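Local coordinates for protein JSC1_58120g3 ([Leptolyngbya] sp. JSC-1, PDB 6XHH) that binds a verdin-type bilin in a cyanobacteriochrome GAF domain, has a dark state that absorbs far-red light, and probably serves as a photosensor in signalling, at residues A[33-38]-A[146-151]; A[85-90]-A[127-132]; A[97-102]-A[159-164]. All blocks are in the same frame, centred on the assembly; numbering follows the deposited sequence.

Contact 1 of 3, residues A[33-38]-A[146-151]. With EDO (1,2-ethanediol), chain E.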
loop_
_atom_site.group_PDB
_atom_site.type_symbol
_atom_site.label_atom_id
_atom_site.label_comp_id
_atom_site.label_asym_id
_atom_site.label_seq_id
_atom_site.Cartn_x
_atom_site.Cartn_y
_atom_site.Cartn_z
ATOM N N PHE A 33 -11.926 -4.396 -2.039
ATOM C CA PHE A 33 -11.136 -5.317 -2.849
ATOM C C PHE A 33 -11.387 -6.785 -2.524
ATOM O O PHE A 33 -10.907 -7.654 -3.261
ATOM C CB PHE A 33 -9.644 -5.007 -2.678
ATOM C CG PHE A 33 -9.183 -3.758 -3.405
ATOM C CD1 PHE A 33 -10.039 -3.057 -4.244
ATOM C CD2 PHE A 33 -7.887 -3.297 -3.258
ATOM C CE1 PHE A 33 -9.609 -1.918 -4.931
ATOM C CE2 PHE A 33 -7.453 -2.151 -3.943
ATOM C CZ PHE A 33 -8.318 -1.465 -4.771
ATOM N N GLY A 34 -12.131 -7.082 -1.461
ATOM C CA GLY A 34 -12.322 -8.455 -1.027
ATOM C C GLY A 34 -11.007 -9.176 -0.809
ATOM O O GLY A 34 -10.807 -10.293 -1.305
ATOM N N ILE A 35 -10.091 -8.553 -0.073
ATOM C CA ILE A 35 -8.778 -9.157 0.131
ATOM C C ILE A 35 -8.511 -9.378 1.614
ATOM O O ILE A 35 -9.351 -9.070 2.469
ATOM C CB ILE A 35 -7.660 -8.301 -0.485
ATOM C CG1 ILE A 35 -7.679 -6.876 0.105
ATOM C CG2 ILE A 35 -7.776 -8.291 -2.014
ATOM C CD1 ILE A 35 -6.641 -5.938 -0.528
ATOM N N GLU A 36 -7.325 -9.889 1.932
ATOM C CA GLU A 36 -7.057 -10.399 3.268
ATOM C C GLU A 36 -6.319 -9.420 4.171
ATOM O O GLU A 36 -6.387 -9.570 5.392
ATOM C CB GLU A 36 -6.286 -11.724 3.164
ATOM C CG GLU A 36 -7.202 -12.834 2.642
ATOM C CD GLU A 36 -6.497 -14.026 1.988
ATOM O OE1 GLU A 36 -5.294 -13.969 1.645
ATOM O OE2 GLU A 36 -7.184 -15.057 1.818
ATOM N N ARG A 37 -5.637 -8.415 3.622
ATOM C CA ARG A 37 -5.015 -7.420 4.487
ATOM C C ARG A 37 -4.794 -6.129 3.731
ATOM O O ARG A 37 -4.408 -6.153 2.568
ATOM C CB ARG A 37 -3.670 -7.907 5.044
ATOM C CG ARG A 37 -3.271 -7.182 6.306
ATOM C CD ARG A 37 -1.809 -7.334 6.627
ATOM N NE ARG A 37 -1.365 -8.715 6.829
ATOM C CZ ARG A 37 -1.493 -9.398 7.967
ATOM N NH1 ARG A 37 -2.078 -8.851 9.032
ATOM N NH2 ARG A 37 -1.018 -10.636 8.043
ATOM N N VAL A 38 -5.045 -5.012 4.406
ATOM C CA VAL A 38 -4.623 -3.687 3.962
ATOM C C VAL A 38 -3.932 -3.015 5.141
ATOM O O VAL A 38 -4.426 -3.069 6.272
ATOM C CB VAL A 38 -5.804 -2.832 3.456
ATOM C CG1 VAL A 38 -5.322 -1.440 3.043
ATOM C CG2 VAL A 38 -6.470 -3.506 2.284
ATOM N N ALA A 146 -2.092 -3.043 -0.223
ATOM C CA ALA A 146 -3.142 -4.043 -0.348
ATOM C C ALA A 146 -2.501 -5.405 -0.567
ATOM O O ALA A 146 -1.707 -5.575 -1.503
ATOM C CB ALA A 146 -4.055 -3.692 -1.525
ATOM N N PHE A 147 -2.841 -6.372 0.279
ATOM C CA PHE A 147 -2.182 -7.674 0.282
ATOM C C PHE A 147 -3.200 -8.797 0.094
ATOM O O PHE A 147 -4.306 -8.755 0.648
ATOM C CB PHE A 147 -1.442 -7.936 1.614
ATOM C CG PHE A 147 -0.262 -7.033 1.895
ATOM C CD1 PHE A 147 0.716 -6.781 0.941
ATOM C CD2 PHE A 147 -0.111 -6.468 3.156
ATOM C CE1 PHE A 147 1.824 -5.984 1.251
ATOM C CE2 PHE A 147 0.983 -5.665 3.462
ATOM C CZ PHE A 147 1.949 -5.431 2.506
ATOM N N GLN A 148 -2.815 -9.833 -0.642
ATOM C CA GLN A 148 -3.476 -11.118 -0.532
ATOM C C GLN A 148 -2.471 -12.112 0.041
ATOM O O GLN A 148 -1.298 -12.114 -0.340
ATOM C CB GLN A 148 -4.033 -11.593 -1.876
ATOM C CG GLN A 148 -5.042 -12.753 -1.789
ATOM C CD GLN A 148 -6.398 -12.348 -1.244
ATOM O OE1 GLN A 148 -6.516 -11.439 -0.431
ATOM N NE2 GLN A 148 -7.438 -13.041 -1.693
ATOM N N ASN A 149 -2.927 -12.916 0.994
ATOM C CA ASN A 149 -2.042 -13.766 1.776
ATOM C C ASN A 149 -2.132 -15.233 1.411
ATOM O O ASN A 149 -1.135 -15.950 1.537
ATOM C CB ASN A 149 -2.358 -13.616 3.272
ATOM C CG ASN A 149 -2.142 -12.199 3.779
ATOM O OD1 ASN A 149 -1.426 -11.410 3.165
ATOM N ND2 ASN A 149 -2.751 -11.880 4.915
ATOM N N SER A 150 -3.309 -15.708 1.012
ATOM C CA SER A 150 -3.511 -17.126 0.757
ATOM C C SER A 150 -3.237 -17.536 -0.683
ATOM O O SER A 150 -3.068 -18.733 -0.937
ATOM C CB SER A 150 -4.942 -17.512 1.149
ATOM O OG SER A 150 -5.879 -16.808 0.362
ATOM N N ALA A 151 -3.149 -16.588 -1.608
ATOM C CA ALA A 151 -3.120 -16.885 -3.035
ATOM C C ALA A 151 -2.655 -15.633 -3.767
ATOM O O ALA A 151 -2.766 -14.532 -3.240
ATOM C CB ALA A 151 -4.507 -17.305 -3.540
HETATM C C1 EDO E . -10.207 -11.410 -5.114
HETATM O O1 EDO E . -10.204 -10.441 -4.052
HETATM C C2 EDO E . -10.564 -12.793 -4.566
HETATM O O2 EDO E . -11.693 -12.663 -3.687
HETATM O O HOH W 1 0.016 -10.032 5.190
#
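R37 and F147 form an antiparallel hydrogen-bonded pair at the middle of the GAF-domain sheet, where strand 37-43 runs beside strand 139-148. The bridge closes through F147 N to R37 O (2.8 Å, 157° at the hydrogen) and, at greater length, R37 N to F147 O (3.3 Å). V38 and A146 follow as a non-hydrogen-bonded pair. At the near end helix 18-33 finishes in a Schellman motif with G34 as its C-prime residue, phi positive.

On the A146 face the contact is apolar: I35 CD1 packs on A146 CB at 3.6 Å and lies in the plane of the F33 ring, at its edge, while L163 of helix 157-178 touches both F33 and A146. On the other face R37 CD reaches the rim of the F147 ring at CD2. The guanidinium stands 75° from that ring; its NH1 is bound outside the contact to R61 O and E54.

The polar contacts centre on the E36 carboxylate, which closes over the turn after the strand. Its plane stacks on the Q148 amide, 23° apart, and Q148 OE1 takes a weak bond from E36 N. CG lies beside the backbone N, and the chain, extended beyond it, carries the carboxylate to three donors. N149 N approaches E36 OE1 almost along its C-O bond at 2.7 Å. S150 N takes the syn lone pair of E36 OE1, also at 2.7 Å. S150 OG donates to the syn lone pair of E36 OE2 at 2.6 Å.

Contact 2 of 3, residues A[85-90]-A[127-132]; sequences QPFVVD and KSCAVV. With M1V (mesobiliverdin IX(alpha)), chain C.
F87 holds its CG anti to the backbone N (chi1 -170°), which sends the ring from the sheet toward the bilin, and V131 opposite it, with CG1 likewise anti, sets both methyls against the same ligand. C129 SG lies close to V89.

The backbone frame is a regular antiparallel ladder between strands 87-89 and 128-132, whose axes approach to 4.8 Å. F87 pairs with V131 and V89 with C129 as hydrogen-bonded pairs, flanking the non-hydrogen-bonded pair V88-A130. F87 N to V131 O is nearly straight at 169°, and V89 N to C129 O is 2.8 Å. The V88-A130 face turns to W155.

On the face of F87, V89, C129 and V131, the ligand methylene CAC lies 3.6 Å above the F87 ring plane, over its centre. The ring of H117 also meets F87, with planes about 20° apart. V131 CG2 comes within 3.2 Å of the carbonyl oxygen OD of mesobiliverdin. C129 SG packs on V89 CB (3.8 Å) and makes an oblique sulfur-aromatic contact with F87, 5.4 Å from the ring centroid. An alanine in place of F87 would probably leave CAC without the ring against it and H117 without its ring partner, opening a gap beside the bilin.

Chemically, this part of the pocket is an apolar wall: the ring meets an aliphatic carbon of the chromophore, and V131 presents methyl groups to OD and no hydrogen-bond donor. F87 and V131 probably act on the bilin by shape more than by hydrogen bonding, since its polar groups are bonded by other residues such as R80, S145 and H117.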
loop_
_atom_site.group_PDB
_atom_site.type_symbol
_atom_site.label_atom_id
_atom_site.label_comp_id
_atom_site.label_asym_id
_atom_site.label_seq_id
_atom_site.Cartn_x
_atom_site.Cartn_y
_atom_site.Cartn_z
ATOM N N GLN A 85 5.475 6.379 -7.971
ATOM C CA GLN A 85 5.183 5.205 -8.782
ATOM C C GLN A 85 4.682 4.071 -7.885
ATOM O O GLN A 85 5.202 3.878 -6.777
ATOM C CB GLN A 85 6.427 4.765 -9.547
ATOM C CG GLN A 85 6.862 5.778 -10.601
ATOM C CD GLN A 85 7.620 5.128 -11.748
ATOM O OE1 GLN A 85 7.215 4.081 -12.269
ATOM N NE2 GLN A 85 8.730 5.744 -12.146
ATOM N N PRO A 86 3.660 3.329 -8.304
ATOM C CA PRO A 86 3.207 2.178 -7.518
ATOM C C PRO A 86 4.100 0.969 -7.753
ATOM O O PRO A 86 4.891 0.911 -8.699
ATOM C CB PRO A 86 1.798 1.917 -8.056
ATOM C CG PRO A 86 1.894 2.306 -9.483
ATOM C CD PRO A 86 2.858 3.496 -9.527
ATOM N N PHE A 87 3.934 -0.019 -6.875
ATOM C CA PHE A 87 4.562 -1.328 -6.983
ATOM C C PHE A 87 3.456 -2.377 -6.989
ATOM O O PHE A 87 2.729 -2.516 -6.001
ATOM C CB PHE A 87 5.530 -1.546 -5.822
ATOM C CG PHE A 87 6.401 -2.760 -5.965
ATOM C CD1 PHE A 87 7.305 -2.856 -7.003
ATOM C CD2 PHE A 87 6.321 -3.793 -5.050
ATOM C CE1 PHE A 87 8.110 -3.963 -7.140
ATOM C CE2 PHE A 87 7.127 -4.903 -5.188
ATOM C CZ PHE A 87 8.027 -4.991 -6.221
ATOM N N VAL A 88 3.333 -3.110 -8.090
ATOM C CA VAL A 88 2.158 -3.930 -8.384
ATOM C C VAL A 88 2.619 -5.350 -8.677
ATOM O O VAL A 88 3.290 -5.581 -9.683
ATOM C CB VAL A 88 1.363 -3.376 -9.572
ATOM C CG1 VAL A 88 0.102 -4.196 -9.792
ATOM C CG2 VAL A 88 1.048 -1.881 -9.368
ATOM N N VAL A 89 2.268 -6.296 -7.809
ATOM C CA VAL A 89 2.755 -7.680 -7.908
ATOM C C VAL A 89 1.588 -8.648 -7.724
ATOM O O VAL A 89 1.138 -8.886 -6.595
ATOM C CB VAL A 89 3.862 -7.956 -6.889
ATOM C CG1 VAL A 89 4.343 -9.409 -7.012
ATOM C CG2 VAL A 89 5.011 -6.964 -7.085
ATOM N N ASP A 90 1.102 -9.230 -8.828
ATOM C CA ASP A 90 0.037 -10.227 -8.730
ATOM C C ASP A 90 0.472 -11.417 -7.882
ATOM O O ASP A 90 -0.301 -11.935 -7.073
ATOM C CB ASP A 90 -0.358 -10.739 -10.113
ATOM C CG ASP A 90 -1.094 -9.717 -10.939
ATOM O OD1 ASP A 90 -1.189 -8.555 -10.502
ATOM O OD2 ASP A 90 -1.607 -10.100 -12.012
ATOM N N LYS A 127 1.384 -12.993 -0.350
ATOM C CA LYS A 127 1.568 -13.670 -1.633
ATOM C C LYS A 127 1.308 -12.778 -2.842
ATOM O O LYS A 127 1.576 -13.199 -3.977
ATOM C CB LYS A 127 0.660 -14.906 -1.730
ATOM C CG LYS A 127 1.190 -16.107 -0.947
ATOM C CD LYS A 127 0.355 -17.341 -1.251
ATOM C CE LYS A 127 0.864 -18.543 -0.473
ATOM N NZ LYS A 127 0.893 -18.248 0.984
ATOM N N SER A 128 0.833 -11.556 -2.631
ATOM C CA SER A 128 0.434 -10.643 -3.691
ATOM C C SER A 128 0.374 -9.255 -3.067
ATOM O O SER A 128 -0.096 -9.124 -1.941
ATOM C CB SER A 128 -0.928 -11.066 -4.254
ATOM O OG SER A 128 -1.477 -10.092 -5.133
ATOM N N CYS A 129 0.869 -8.228 -3.763
ATOM C CA CYS A 129 0.851 -6.913 -3.127
ATOM C C CYS A 129 0.695 -5.809 -4.159
ATOM O O CYS A 129 1.320 -5.847 -5.222
ATOM C CB CYS A 129 2.128 -6.631 -2.309
ATOM S SG CYS A 129 3.703 -6.796 -3.235
ATOM N N ALA A 130 -0.127 -4.816 -3.817
ATOM C CA ALA A 130 -0.216 -3.557 -4.551
ATOM C C ALA A 130 0.095 -2.456 -3.549
ATOM O O ALA A 130 -0.587 -2.351 -2.527
ATOM C CB ALA A 130 -1.599 -3.361 -5.188
ATOM N N VAL A 131 1.150 -1.682 -3.804
ATOM C CA VAL A 131 1.745 -0.788 -2.813
ATOM C C VAL A 131 1.873 0.606 -3.419
ATOM O O VAL A 131 2.401 0.761 -4.529
ATOM C CB VAL A 131 3.119 -1.296 -2.326
ATOM C CG1 VAL A 131 3.610 -0.475 -1.114
ATOM C CG2 VAL A 131 3.058 -2.793 -1.967
ATOM N N VAL A 132 1.372 1.622 -2.712
ATOM C CA VAL A 132 1.409 2.986 -3.233
ATOM C C VAL A 132 1.868 3.951 -2.150
ATOM O O VAL A 132 1.739 3.696 -0.949
ATOM C CB VAL A 132 0.047 3.458 -3.774
ATOM C CG1 VAL A 132 -0.470 2.512 -4.856
ATOM C CG2 VAL A 132 -0.954 3.620 -2.626
HETATM O OA M1V C . 13.588 -6.655 3.390
HETATM C C1A M1V C . 14.379 -6.772 2.466
HETATM N NA M1V C . 14.210 -6.222 1.258
HETATM C C2A M1V C . 15.595 -7.483 2.511
HETATM C CMA M1V C . 16.137 -8.241 3.702
HETATM C C3A M1V C . 16.205 -7.370 1.265
HETATM C CAA M1V C . 17.495 -7.959 0.834
HETATM C CBA M1V C . 18.517 -6.891 0.439
HETATM C C4A M1V C . 15.295 -6.546 0.438
HETATM C CHA M1V C . 15.541 -6.185 -0.859
HETATM C C1B M1V C . 14.750 -5.375 -1.791
HETATM C C2B M1V C . 15.168 -5.174 -3.132
HETATM C CMB M1V C . 16.408 -5.754 -3.769
HETATM C C3B M1V C . 14.237 -4.382 -3.736
HETATM C CAB M1V C . 14.255 -3.908 -5.178
HETATM C CBB M1V C . 13.194 -4.664 -5.996
HETATM C CGB M1V C . 13.581 -6.118 -6.156
HETATM O O2B M1V C . 14.574 -6.427 -6.858
HETATM O O1B M1V C . 12.929 -7.032 -5.601
HETATM N NB M1V C . 13.602 -4.708 -1.598
HETATM C C4B M1V C . 13.252 -4.089 -2.746
HETATM C CHB M1V C . 12.144 -3.276 -3.030
HETATM C C1C M1V C . 10.967 -3.011 -2.316
HETATM C C2C M1V C . 9.844 -2.420 -2.912
HETATM C CAC M1V C . 9.785 -1.929 -4.343
HETATM C CBC M1V C . 10.464 -0.532 -4.272
HETATM C CGC M1V C . 10.957 0.027 -5.598
HETATM O O2C M1V C . 10.782 -0.604 -6.665
HETATM O O1C M1V C . 11.561 1.129 -5.645
HETATM C C3C M1V C . 8.869 -2.305 -1.925
HETATM C CMC M1V C . 7.499 -1.720 -2.134
HETATM N NC M1V C . 10.673 -3.278 -0.997
HETATM C C4C M1V C . 9.393 -2.858 -0.738
HETATM C CHC M1V C . 8.864 -2.998 0.578
HETATM C C1D M1V C . 7.586 -2.830 1.051
HETATM C C2D M1V C . 7.234 -2.217 2.286
HETATM C CMD M1V C . 8.199 -1.595 3.265
HETATM N ND M1V C . 6.421 -3.288 0.451
HETATM C C4D M1V C . 5.379 -2.956 1.243
HETATM O OD M1V C . 4.211 -3.235 0.969
HETATM C C3D M1V C . 5.880 -2.277 2.400
HETATM C CAD M1V C . 5.062 -1.711 3.533
HETATM C CBD M1V C . 4.595 -2.839 4.426
#

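Contact 3 of 3, residues A[97-102]-A[159-164]; sequences TIWEEG and EVQLLM
G102 and Q161 have the nearest CA atoms across the contact, 8.7 Å apart, with positive phi at E101 and G102 turning the chain back and no hydrogen bond bridging the two segments. W99 meets the flank of helix 157-178 from this irregular hairpin. The peripheral hairpin, strands 95-100 and 103-104, packs against the long C-terminal helix of the GAF domain mainly through one indole.

W99 has its CG anti to the backbone N (chi1 178°), and the outer atoms of its six-membered ring reach the helix. CZ3 rests on V160 CG1 at 3.8 Å, the two side chains running side by side in opposite senses. One turn on, M164 makes an oblique Met-aromatic contact: SD is 5.0 Å from the ring centroid and 44° off the normal. P86 also touches both W99 and V160.

Q161 reaches over from the helix with its chain bent at chi2, its amide plane 61° from the indole. NE2 stands 3.9 Å from W99 CH2 and 3.6 Å from G102 O. Across one indole face, displaced toward the rim, G102 C lies 3.3 Å above the plane.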
loop_
_atom_site.group_PDB
_atom_site.type_symbol
_atom_site.label_atom_id
_atom_site.label_comp_id
_atom_site.label_asym_id
_atom_site.label_seq_id
_atom_site.Cartn_x
_atom_site.Cartn_y
_atom_site.Cartn_z
ATOM N N THR A 97 4.221 -6.024 -12.278
ATOM C CA THR A 97 3.647 -5.446 -13.482
ATOM C C THR A 97 4.310 -4.103 -13.766
ATOM O O THR A 97 4.347 -3.231 -12.893
ATOM C CB THR A 97 2.140 -5.248 -13.292
ATOM O OG1 THR A 97 1.524 -6.507 -12.992
ATOM C CG2 THR A 97 1.519 -4.657 -14.549
ATOM N N ILE A 98 4.827 -3.927 -14.983
ATOM C CA ILE A 98 5.553 -2.695 -15.280
ATOM C C ILE A 98 4.575 -1.536 -15.417
ATOM O O ILE A 98 3.573 -1.622 -16.142
ATOM C CB ILE A 98 6.424 -2.854 -16.535
ATOM C CG1 ILE A 98 7.395 -4.033 -16.352
ATOM C CG2 ILE A 98 7.209 -1.580 -16.760
ATOM C CD1 ILE A 98 8.307 -3.904 -15.150
ATOM N N TRP A 99 4.862 -0.449 -14.700
ATOM C CA TRP A 99 4.038 0.756 -14.657
ATOM C C TRP A 99 4.827 1.899 -15.277
ATOM O O TRP A 99 5.873 2.294 -14.745
ATOM C CB TRP A 99 3.670 1.073 -13.211
ATOM C CG TRP A 99 2.852 2.310 -12.977
ATOM C CD1 TRP A 99 3.303 3.592 -12.847
ATOM C CD2 TRP A 99 1.443 2.350 -12.798
ATOM N NE1 TRP A 99 2.241 4.439 -12.612
ATOM C CE2 TRP A 99 1.088 3.699 -12.579
ATOM C CE3 TRP A 99 0.440 1.381 -12.830
ATOM C CZ2 TRP A 99 -0.230 4.093 -12.362
ATOM C CZ3 TRP A 99 -0.866 1.775 -12.614
ATOM C CH2 TRP A 99 -1.190 3.120 -12.393
ATOM N N GLU A 100 4.324 2.427 -16.396
ATOM C CA GLU A 100 4.986 3.498 -17.133
ATOM C C GLU A 100 3.930 4.439 -17.694
ATOM O O GLU A 100 2.892 3.989 -18.188
ATOM C CB GLU A 100 5.860 2.936 -18.276
ATOM C CG GLU A 100 7.048 2.126 -17.777
ATOM C CD GLU A 100 7.767 1.355 -18.875
ATOM O OE1 GLU A 100 7.194 1.178 -19.975
ATOM O OE2 GLU A 100 8.904 0.911 -18.607
ATOM N N GLU A 101 4.215 5.744 -17.631
ATOM C CA GLU A 101 3.268 6.787 -18.048
ATOM C C GLU A 101 1.918 6.600 -17.361
ATOM O O GLU A 101 0.859 6.698 -17.983
ATOM C CB GLU A 101 3.109 6.829 -19.573
ATOM C CG GLU A 101 4.354 7.326 -20.296
ATOM C CD GLU A 101 4.225 7.343 -21.807
ATOM O OE1 GLU A 101 3.248 6.784 -22.350
ATOM O OE2 GLU A 101 5.132 7.906 -22.461
ATOM N N GLY A 102 1.966 6.273 -16.068
ATOM C CA GLY A 102 0.770 6.166 -15.254
ATOM C C GLY A 102 -0.169 5.033 -15.604
ATOM O O GLY A 102 -1.363 5.132 -15.317
ATOM N N GLU A 159 -7.769 -0.470 -10.053
ATOM C CA GLU A 159 -7.545 -0.673 -8.626
ATOM C C GLU A 159 -6.315 0.075 -8.136
ATOM O O GLU A 159 -6.317 0.641 -7.038
ATOM C CB GLU A 159 -7.393 -2.162 -8.331
ATOM C CG GLU A 159 -8.662 -2.910 -8.564
ATOM C CD GLU A 159 -8.455 -4.402 -8.474
ATOM O OE1 GLU A 159 -7.334 -4.866 -8.733
ATOM O OE2 GLU A 159 -9.423 -5.104 -8.180
ATOM N N VAL A 160 -5.240 0.068 -8.919
ATOM C CA VAL A 160 -4.042 0.787 -8.490
ATOM C C VAL A 160 -4.317 2.285 -8.444
ATOM O O VAL A 160 -3.895 2.990 -7.516
ATOM C CB VAL A 160 -2.862 0.442 -9.421
ATOM C CG1 VAL A 160 -1.616 1.167 -8.971
ATOM C CG2 VAL A 160 -2.620 -1.065 -9.443
ATOM N N GLN A 161 -5.052 2.795 -9.430
ATOM C CA GLN A 161 -5.418 4.204 -9.409
ATOM C C GLN A 161 -6.279 4.533 -8.196
ATOM O O GLN A 161 -6.045 5.544 -7.519
ATOM C CB GLN A 161 -6.124 4.577 -10.716
ATOM C CG GLN A 161 -5.141 4.870 -11.834
ATOM C CD GLN A 161 -5.539 4.301 -13.189
ATOM O OE1 GLN A 161 -6.708 4.018 -13.446
ATOM N NE2 GLN A 161 -4.552 4.131 -14.063
ATOM N N LEU A 162 -7.257 3.677 -7.880
ATOM C CA LEU A 162 -8.058 3.886 -6.679
ATOM C C LEU A 162 -7.167 3.940 -5.447
ATOM O O LEU A 162 -7.309 4.826 -4.595
ATOM C CB LEU A 162 -9.112 2.781 -6.548
ATOM C CG LEU A 162 -10.152 2.782 -5.411
ATOM C CD1 LEU A 162 -9.590 2.271 -4.091
ATOM C CD2 LEU A 162 -10.766 4.138 -5.214
ATOM N N LEU A 163 -6.250 2.976 -5.323
ATOM C CA LEU A 163 -5.385 2.936 -4.150
ATOM C C LEU A 163 -4.592 4.220 -4.008
ATOM O O LEU A 163 -4.411 4.726 -2.897
ATOM C CB LEU A 163 -4.427 1.748 -4.245
ATOM C CG LEU A 163 -4.830 0.383 -3.688
ATOM C CD1 LEU A 163 -3.705 -0.626 -3.895
ATOM C CD2 LEU A 163 -5.199 0.448 -2.201
ATOM N N MET A 164 -4.100 4.755 -5.131
ATOM C CA MET A 164 -3.333 5.988 -5.094
ATOM C C MET A 164 -4.197 7.171 -4.681
ATOM O O MET A 164 -3.718 8.058 -3.970
ATOM C CB MET A 164 -2.680 6.235 -6.456
ATOM C CG MET A 164 -1.642 5.161 -6.835
ATOM S SD MET A 164 -0.914 5.319 -8.484
ATOM C CE MET A 164 -0.051 6.874 -8.339
#

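In the fold
Contacts 1 and 2 belong to one six-stranded antiparallel sheet, their centres 11 Å apart; neighbouring strands 128-136 and 139-148 join them, with A146 N 2.8 Å from A130 O. F147 CD1 also packs on C129 CB at 3.5 Å. Both contacts reach the bilin pocket, through F147 in contact 1 and F87 and V131 in contact 2. Contact 3 lies 9 Å from contact 2, centre to centre, and V132 CG1 on M164 CG (3.5 Å) connects them. Contacts 1 and 3 have centres about 17 Å apart, yet L163 of helix 157-178 packs on F33 and A146. The W99 side chain remains about 10 Å from the chromophore.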